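Local coordinates for glucose-binding protein (Thermus thermophilus HB27, PDB 2B3F) that binds glucose or galactose as a periplasmic binding protein and probably delivers the sugar to a binding-protein-dependent transport system, at residues L17-Y28 with N294-G304. Residues are numbered along the deposited sequence; the frame is centred on the assembly and turned at random.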
ATOM      1  N   LEU A  17      14.514   4.371   2.282  1.00 17.06           N
ATOM      2  CA  LEU A  17      15.300   3.297   2.845  1.00 17.64           C
ATOM      3  C   LEU A  17      16.789   3.653   2.938  1.00 18.13           C
ATOM      4  O   LEU A  17      17.464   3.313   3.918  1.00 17.47           O
ATOM      5  CB  LEU A  17      15.145   2.032   1.998  1.00 17.61           C
ATOM      6  CG  LEU A  17      16.003   0.847   2.414  1.00 17.94           C
ATOM      7  CD1 LEU A  17      15.623   0.354   3.812  1.00 18.04           C
ATOM      8  CD2 LEU A  17      15.880  -0.263   1.416  1.00 18.47           C
ATOM      9  N   GLU A  18      17.305   4.291   1.890  1.00 18.18           N
ATOM     10  CA  GLU A  18      18.723   4.606   1.824  1.00 19.64           C
ATOM     11  C   GLU A  18      19.097   5.595   2.931  1.00 19.61           C
ATOM     12  O   GLU A  18      20.165   5.462   3.546  1.00 19.18           O
ATOM     13  CB  GLU A  18      19.076   5.114   0.422  1.00 19.62           C
ATOM     14  CG  GLU A  18      19.099   3.965  -0.578  1.00 21.63           C
ATOM     15  CD  GLU A  18      18.736   4.355  -2.001  1.00 23.69           C
ATOM     16  OE1 GLU A  18      18.836   5.564  -2.343  1.00 27.45           O
ATOM     17  OE2 GLU A  18      18.330   3.428  -2.782  1.00 28.23           O
ATOM     18  N   ALA A  19      18.184   6.523   3.216  1.00 19.20           N
ATOM     19  CA  ALA A  19      18.348   7.486   4.312  1.00 19.97           C
ATOM     20  C   ALA A  19      18.380   6.757   5.660  1.00 20.50           C
ATOM     21  O   ALA A  19      19.208   7.076   6.526  1.00 20.17           O
ATOM     22  CB  ALA A  19      17.240   8.507   4.286  1.00 19.96           C
ATOM     23  N   LEU A  20      17.495   5.776   5.850  1.00 19.86           N
ATOM     24  CA  LEU A  20      17.540   4.958   7.073  1.00 20.23           C
ATOM     25  C   LEU A  20      18.835   4.182   7.207  1.00 20.19           C
ATOM     26  O   LEU A  20      19.377   4.057   8.308  1.00 20.06           O
ATOM     27  CB  LEU A  20      16.382   3.963   7.120  1.00 20.75           C
ATOM     28  CG  LEU A  20      15.055   4.584   7.470  1.00 22.71           C
ATOM     29  CD1 LEU A  20      13.943   3.558   7.251  1.00 24.63           C
ATOM     30  CD2 LEU A  20      15.030   5.097   8.933  1.00 25.17           C
ATOM     31  N   ILE A  21      19.312   3.625   6.101  1.00 19.46           N
ATOM     32  CA  ILE A  21      20.535   2.850   6.124  1.00 20.77           C
ATOM     33  C   ILE A  21      21.728   3.746   6.500  1.00 20.76           C
ATOM     34  O   ILE A  21      22.590   3.325   7.260  1.00 20.97           O
ATOM     35  CB  ILE A  21      20.768   2.125   4.779  1.00 20.69           C
ATOM     36  CG1 ILE A  21      19.734   0.997   4.649  1.00 20.45           C
ATOM     37  CG2 ILE A  21      22.197   1.552   4.697  1.00 21.01           C
ATOM     38  CD1 ILE A  21      19.731   0.266   3.334  1.00 21.16           C
ATOM     39  N   ARG A  22      21.751   4.967   5.984  1.00 21.53           N
ATOM     40  CA  ARG A  22      22.819   5.920   6.315  1.00 22.79           C
ATOM     41  C   ARG A  22      22.804   6.243   7.807  1.00 22.71           C
ATOM     42  O   ARG A  22      23.856   6.265   8.442  1.00 23.31           O
ATOM     43  CB  ARG A  22      22.704   7.204   5.496  1.00 22.94           C
ATOM     44  CG  ARG A  22      23.192   7.025   4.064  1.00 25.42           C
ATOM     45  CD  ARG A  22      23.437   8.354   3.365  1.00 26.47           C
ATOM     46  NE  ARG A  22      22.202   9.103   3.168  1.00 29.58           N
ATOM     47  CZ  ARG A  22      21.306   8.847   2.210  1.00 30.65           C
ATOM     48  NH1 ARG A  22      21.480   7.851   1.345  1.00 32.45           N
ATOM     49  NH2 ARG A  22      20.226   9.593   2.130  1.00 28.99           N
ATOM     50  N   LEU A  23      21.610   6.480   8.346  1.00 22.33           N
ATOM     51  CA  LEU A  23      21.424   6.659   9.784  1.00 22.55           C
ATOM     52  C   LEU A  23      21.929   5.456  10.580  1.00 21.73           C
ATOM     53  O   LEU A  23      22.617   5.598  11.596  1.00 21.15           O
ATOM     54  CB  LEU A  23      19.953   6.871  10.088  1.00 22.85           C
ATOM     55  CG  LEU A  23      19.604   7.911  11.127  1.00 26.75           C
ATOM     56  CD1 LEU A  23      19.950   9.308  10.607  1.00 29.89           C
ATOM     57  CD2 LEU A  23      18.138   7.832  11.430  1.00 25.08           C
ATOM     58  N   TYR A  24      21.584   4.259  10.131  1.00 20.57           N
ATOM     59  CA  TYR A  24      22.026   3.039  10.804  1.00 21.77           C
ATOM     60  C   TYR A  24      23.563   2.927  10.827  1.00 22.33           C
ATOM     61  O   TYR A  24      24.156   2.596  11.863  1.00 22.19           O
ATOM     62  CB  TYR A  24      21.415   1.803  10.121  1.00 20.74           C
ATOM     63  CG  TYR A  24      21.717   0.493  10.812  1.00 19.93           C
ATOM     64  CD1 TYR A  24      20.884   0.001  11.813  1.00 18.63           C
ATOM     65  CD2 TYR A  24      22.849  -0.250  10.487  1.00 19.34           C
ATOM     66  CE1 TYR A  24      21.159  -1.213  12.458  1.00 19.64           C
ATOM     67  CE2 TYR A  24      23.124  -1.474  11.132  1.00 19.82           C
ATOM     68  CZ  TYR A  24      22.287  -1.938  12.122  1.00 19.14           C
ATOM     69  OH  TYR A  24      22.564  -3.146  12.733  1.00 20.41           O
ATOM     70  N   LYS A  25      24.191   3.203   9.682  1.00 23.49           N
ATOM     71  CA  LYS A  25      25.651   3.119   9.561  1.00 24.92           C
ATOM     72  C   LYS A  25      26.389   4.164  10.420  1.00 25.58           C
ATOM     73  O   LYS A  25      27.493   3.897  10.912  1.00 24.99           O
ATOM     74  CB  LYS A  25      26.079   3.247   8.106  1.00 25.59           C
ATOM     75  CG  LYS A  25      25.670   2.091   7.229  1.00 26.66           C
ATOM     76  CD  LYS A  25      26.007   2.410   5.782  1.00 27.33           C
ATOM     77  CE  LYS A  25      25.742   1.244   4.864  1.00 30.14           C
ATOM     78  NZ  LYS A  25      26.130   1.529   3.430  1.00 32.79           N
ATOM     79  N   GLN A  26      25.788   5.332  10.607  1.00 25.54           N
ATOM     80  CA  GLN A  26      26.338   6.316  11.558  1.00 26.76           C
ATOM     81  C   GLN A  26      26.378   5.735  12.974  1.00 26.34           C
ATOM     82  O   GLN A  26      27.372   5.890  13.706  1.00 25.97           O
ATOM     83  CB  GLN A  26      25.483   7.582  11.601  1.00 27.16           C
ATOM     84  CG  GLN A  26      25.635   8.487  10.406  1.00 30.63           C
ATOM     85  CD  GLN A  26      24.950   9.829  10.610  1.00 31.65           C
ATOM     86  OE1 GLN A  26      25.422  10.671  11.400  1.00 39.18           O
ATOM     87  NE2 GLN A  26      23.830  10.043   9.904  1.00 36.85           N
ATOM     88  N   LYS A  27      25.291   5.077  13.368  1.00 25.66           N
ATOM     89  CA  LYS A  27      25.171   4.556  14.717  1.00 25.19           C
ATOM     90  C   LYS A  27      26.013   3.310  14.890  1.00 24.72           C
ATOM     91  O   LYS A  27      26.497   3.042  15.986  1.00 24.64           O
ATOM     92  CB  LYS A  27      23.712   4.222  15.051  1.00 25.95           C
ATOM     93  CG  LYS A  27      22.800   5.427  15.060  1.00 25.65           C
ATOM     94  CD  LYS A  27      21.337   5.014  15.217  1.00 27.39           C
ATOM     95  CE  LYS A  27      20.405   6.230  15.257  1.00 29.65           C
ATOM     96  NZ  LYS A  27      20.253   6.773  16.645  1.00 33.82           N
ATOM     97  N   TYR A  28      26.168   2.534  13.827  1.00 23.63           N
ATOM     98  CA  TYR A  28      26.815   1.244  13.913  1.00 24.51           C
ATOM     99  C   TYR A  28      27.825   1.122  12.792  1.00 25.17           C
ATOM    100  O   TYR A  28      27.600   0.382  11.841  1.00 24.61           O
ATOM    101  CB  TYR A  28      25.783   0.110  13.838  1.00 23.87           C
ATOM    102  CG  TYR A  28      24.668   0.257  14.844  1.00 23.26           C
ATOM    103  CD1 TYR A  28      24.912   0.131  16.211  1.00 21.32           C
ATOM    104  CD2 TYR A  28      23.365   0.541  14.434  1.00 23.11           C
ATOM    105  CE1 TYR A  28      23.904   0.276  17.125  1.00 22.30           C
ATOM    106  CE2 TYR A  28      22.340   0.676  15.354  1.00 23.22           C
ATOM    107  CZ  TYR A  28      22.614   0.550  16.701  1.00 22.81           C
ATOM    108  OH  TYR A  28      21.598   0.696  17.622  1.00 23.76           O
ATOM    109  N   ASN A 294      18.831  -4.144  16.340  1.00 19.01           N
ATOM    110  CA  ASN A 294      19.153  -2.727  16.326  1.00 19.36           C
ATOM    111  C   ASN A 294      18.515  -1.977  15.144  1.00 18.83           C
ATOM    112  O   ASN A 294      18.157  -0.805  15.237  1.00 18.82           O
ATOM    113  CB  ASN A 294      20.670  -2.546  16.380  1.00 20.70           C
ATOM    114  CG  ASN A 294      21.244  -2.932  17.755  1.00 22.59           C
ATOM    115  OD1 ASN A 294      20.519  -2.905  18.750  1.00 25.59           O
ATOM    116  ND2 ASN A 294      22.535  -3.289  17.804  1.00 24.41           N
ATOM    117  N   TRP A 295      18.334  -2.677  14.027  1.00 18.50           N
ATOM    118  CA  TRP A 295      17.586  -2.095  12.917  1.00 18.15           C
ATOM    119  C   TRP A 295      16.128  -1.861  13.333  1.00 17.64           C
ATOM    120  O   TRP A 295      15.573  -0.799  13.083  1.00 16.74           O
ATOM    121  CB  TRP A 295      17.696  -3.003  11.675  1.00 18.16           C
ATOM    122  CG  TRP A 295      16.804  -2.626  10.526  1.00 17.73           C
ATOM    123  CD1 TRP A 295      15.650  -3.239  10.172  1.00 17.88           C
ATOM    124  CD2 TRP A 295      16.992  -1.553   9.590  1.00 18.76           C
ATOM    125  NE1 TRP A 295      15.106  -2.633   9.071  1.00 18.04           N
ATOM    126  CE2 TRP A 295      15.898  -1.588   8.695  1.00 17.69           C
ATOM    127  CE3 TRP A 295      17.976  -0.578   9.412  1.00 17.20           C
ATOM    128  CZ2 TRP A 295      15.770  -0.694   7.634  1.00 17.49           C
ATOM    129  CZ3 TRP A 295      17.836   0.328   8.383  1.00 18.22           C
ATOM    130  CH2 TRP A 295      16.743   0.251   7.486  1.00 17.18           C
ATOM    131  N   LEU A 296      15.511  -2.849  13.973  1.00 18.14           N
ATOM    132  CA  LEU A 296      14.125  -2.693  14.459  1.00 18.50           C
ATOM    133  C   LEU A 296      13.978  -1.496  15.404  1.00 18.77           C
ATOM    134  O   LEU A 296      13.008  -0.726  15.327  1.00 17.76           O
ATOM    135  CB  LEU A 296      13.641  -3.977  15.147  1.00 18.77           C
ATOM    136  CG  LEU A 296      13.637  -5.254  14.306  1.00 19.25           C
ATOM    137  CD1 LEU A 296      13.056  -6.407  15.091  1.00 18.92           C
ATOM    138  CD2 LEU A 296      12.872  -5.034  12.981  1.00 19.70           C
ATOM    139  N   ARG A 297      14.954  -1.325  16.300  1.00 19.41           N
ATOM    140  CA  ARG A 297      14.913  -0.205  17.234  1.00 19.84           C
ATOM    141  C   ARG A 297      14.976   1.123  16.501  1.00 19.45           C
ATOM    142  O   ARG A 297      14.306   2.085  16.878  1.00 19.77           O
ATOM    143  CB  ARG A 297      16.046  -0.321  18.263  1.00 20.65           C
ATOM    144  CG  ARG A 297      15.910  -1.545  19.168  1.00 21.38           C
ATOM    145  CD  ARG A 297      17.095  -1.699  20.113  1.00 23.92           C
ATOM    146  NE  ARG A 297      17.288  -0.443  20.837  1.00 27.77           N
ATOM    147  CZ  ARG A 297      18.433   0.229  20.936  1.00 30.99           C
ATOM    148  NH1 ARG A 297      19.561  -0.239  20.403  1.00 33.92           N
ATOM    149  NH2 ARG A 297      18.455   1.375  21.620  1.00 31.40           N
ATOM    150  N   LEU A 298      15.758   1.167  15.422  1.00 18.85           N
ATOM    151  CA  LEU A 298      15.830   2.356  14.591  1.00 19.26           C
ATOM    152  C   LEU A 298      14.534   2.632  13.822  1.00 18.35           C
ATOM    153  O   LEU A 298      14.010   3.739  13.833  1.00 17.85           O
ATOM    154  CB  LEU A 298      17.010   2.261  13.611  1.00 19.04           C
ATOM    155  CG  LEU A 298      17.068   3.357  12.544  1.00 20.03           C
ATOM    156  CD1 LEU A 298      17.214   4.714  13.153  1.00 24.26           C
ATOM    157  CD2 LEU A 298      18.206   3.088  11.561  1.00 20.59           C
ATOM    158  N   VAL A 299      14.024   1.621  13.126  1.00 18.99           N
ATOM    159  CA  VAL A 299      12.818   1.852  12.307  1.00 19.40           C
ATOM    160  C   VAL A 299      11.588   2.133  13.176  1.00 18.15           C
ATOM    161  O   VAL A 299      10.659   2.775  12.724  1.00 18.28           O
ATOM    162  CB  VAL A 299      12.540   0.710  11.267  1.00 19.99           C
ATOM    163  CG1 VAL A 299      13.779   0.455  10.393  1.00 22.74           C
ATOM    164  CG2 VAL A 299      12.101  -0.519  11.919  1.00 21.74           C
ATOM    165  N   GLY A 300      11.608   1.681  14.428  1.00 18.45           N
ATOM    166  CA  GLY A 300      10.550   2.004  15.395  1.00 18.95           C
ATOM    167  C   GLY A 300      10.671   3.349  16.118  1.00 19.44           C
ATOM    168  O   GLY A 300       9.778   3.721  16.889  1.00 19.85           O
ATOM    169  N   SER A 301      11.742   4.085  15.853  1.00 19.21           N
ATOM    170  CA  SER A 301      12.041   5.348  16.551  1.00 19.62           C
ATOM    171  C   SER A 301      11.547   6.576  15.812  1.00 20.09           C
ATOM    172  O   SER A 301      11.391   6.576  14.580  1.00 19.66           O
ATOM    173  CB  SER A 301      13.561   5.458  16.751  1.00 19.57           C
ATOM    174  OG  SER A 301      14.250   5.727  15.535  1.00 18.63           O
ATOM    175  N   LYS A 302      11.360   7.675  16.544  1.00 20.57           N
ATOM    176  CA  LYS A 302      10.971   8.942  15.939  1.00 20.84           C
ATOM    177  C   LYS A 302      12.048   9.468  14.982  1.00 21.34           C
ATOM    178  O   LYS A 302      11.734   9.936  13.886  1.00 20.91           O
ATOM    179  CB  LYS A 302      10.663   9.967  17.032  1.00 21.49           C
ATOM    180  CG  LYS A 302      10.096  11.265  16.508  1.00 21.80           C
ATOM    181  CD  LYS A 302       9.779  12.223  17.638  1.00 22.14           C
ATOM    182  CE  LYS A 302       9.491  13.611  17.121  1.00 22.46           C
ATOM    183  NZ  LYS A 302       8.982  14.516  18.219  1.00 27.73           N
ATOM    184  N   GLU A 303      13.311   9.361  15.383  1.00 22.02           N
ATOM    185  CA  GLU A 303      14.426   9.805  14.556  1.00 22.29           C
ATOM    186  C   GLU A 303      14.401   9.090  13.191  1.00 21.96           C
ATOM    187  O   GLU A 303      14.468   9.735  12.150  1.00 22.72           O
ATOM    188  CB  GLU A 303      15.751   9.542  15.277  1.00 23.00           C
ATOM    189  CG  GLU A 303      16.961  10.176  14.608  1.00 24.43           C
ATOM    190  CD  GLU A 303      18.297   9.699  15.190  1.00 25.85           C
ATOM    191  OE1 GLU A 303      18.325   8.701  15.951  1.00 31.36           O
ATOM    192  OE2 GLU A 303      19.321  10.335  14.864  1.00 32.64           O
ATOM    193  N   GLY A 304      14.277   7.769  13.213  1.00 21.63           N
ATOM    194  CA  GLY A 304      14.205   6.972  11.974  1.00 20.76           C
ATOM    195  C   GLY A 304      13.010   7.365  11.115  1.00 19.84           C
ATOM    196  O   GLY A 304      13.162   7.721   9.952  1.00 20.28           O
TER
HETATM  197  O   HOH W   1      24.132  -3.217  15.372  1.00 25.38           O
HETATM  198  O   HOH W   2      19.101   1.343  16.664  1.00 29.71           O
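Trp-295 sits among Leu-17, Leu-20, Ile-21 and Tyr-24, and Leu-298 among Leu-20, Leu-23, Tyr-24 and Lys-27, a worked example of knobs-into-holes helix packing in an alpha/beta domain of a periplasmic binding protein. The axes of helix 17-27 and helix 294-299 come within 10.7 Å. The tight part is the indole: its CH2 corner lies 3.7 Å from Leu-20 CB and also meets Leu-17 CD1 and Ile-21 CG1, while its CE3 edge turns toward the face of Tyr-24 in an offset edge-to-face pair, planes at 64°. Tyr-24 can receive it because its CG stands anti to the backbone N (chi1 -175°), and its hydroxyl bonds to Asn-291 O. Leu-298 divides its branches, CD2 reaching Tyr-24 CB at 3.7 Å and CD1 meeting Leu-23 CD2. Ile-5 of strand 2-7 touches both Ile-21 and Trp-295, tying the pair to the sheet.

Toward the solvent side, polar groups and water take over. The amide of Asn-294 lies almost parallel to the Tyr-28 ring, and its ND2 donates to a water, 2.9 Å away, that in turn donates to Tyr-24 OH. With an alanine in place of this asparagine, the water would probably lose its amide anchor. On the following helix, 302-312, Glu-303 forms a salt bridge with Lys-27, whose chain bends at its last torsion to bring NZ to the syn side of OE1 at 2.8 Å.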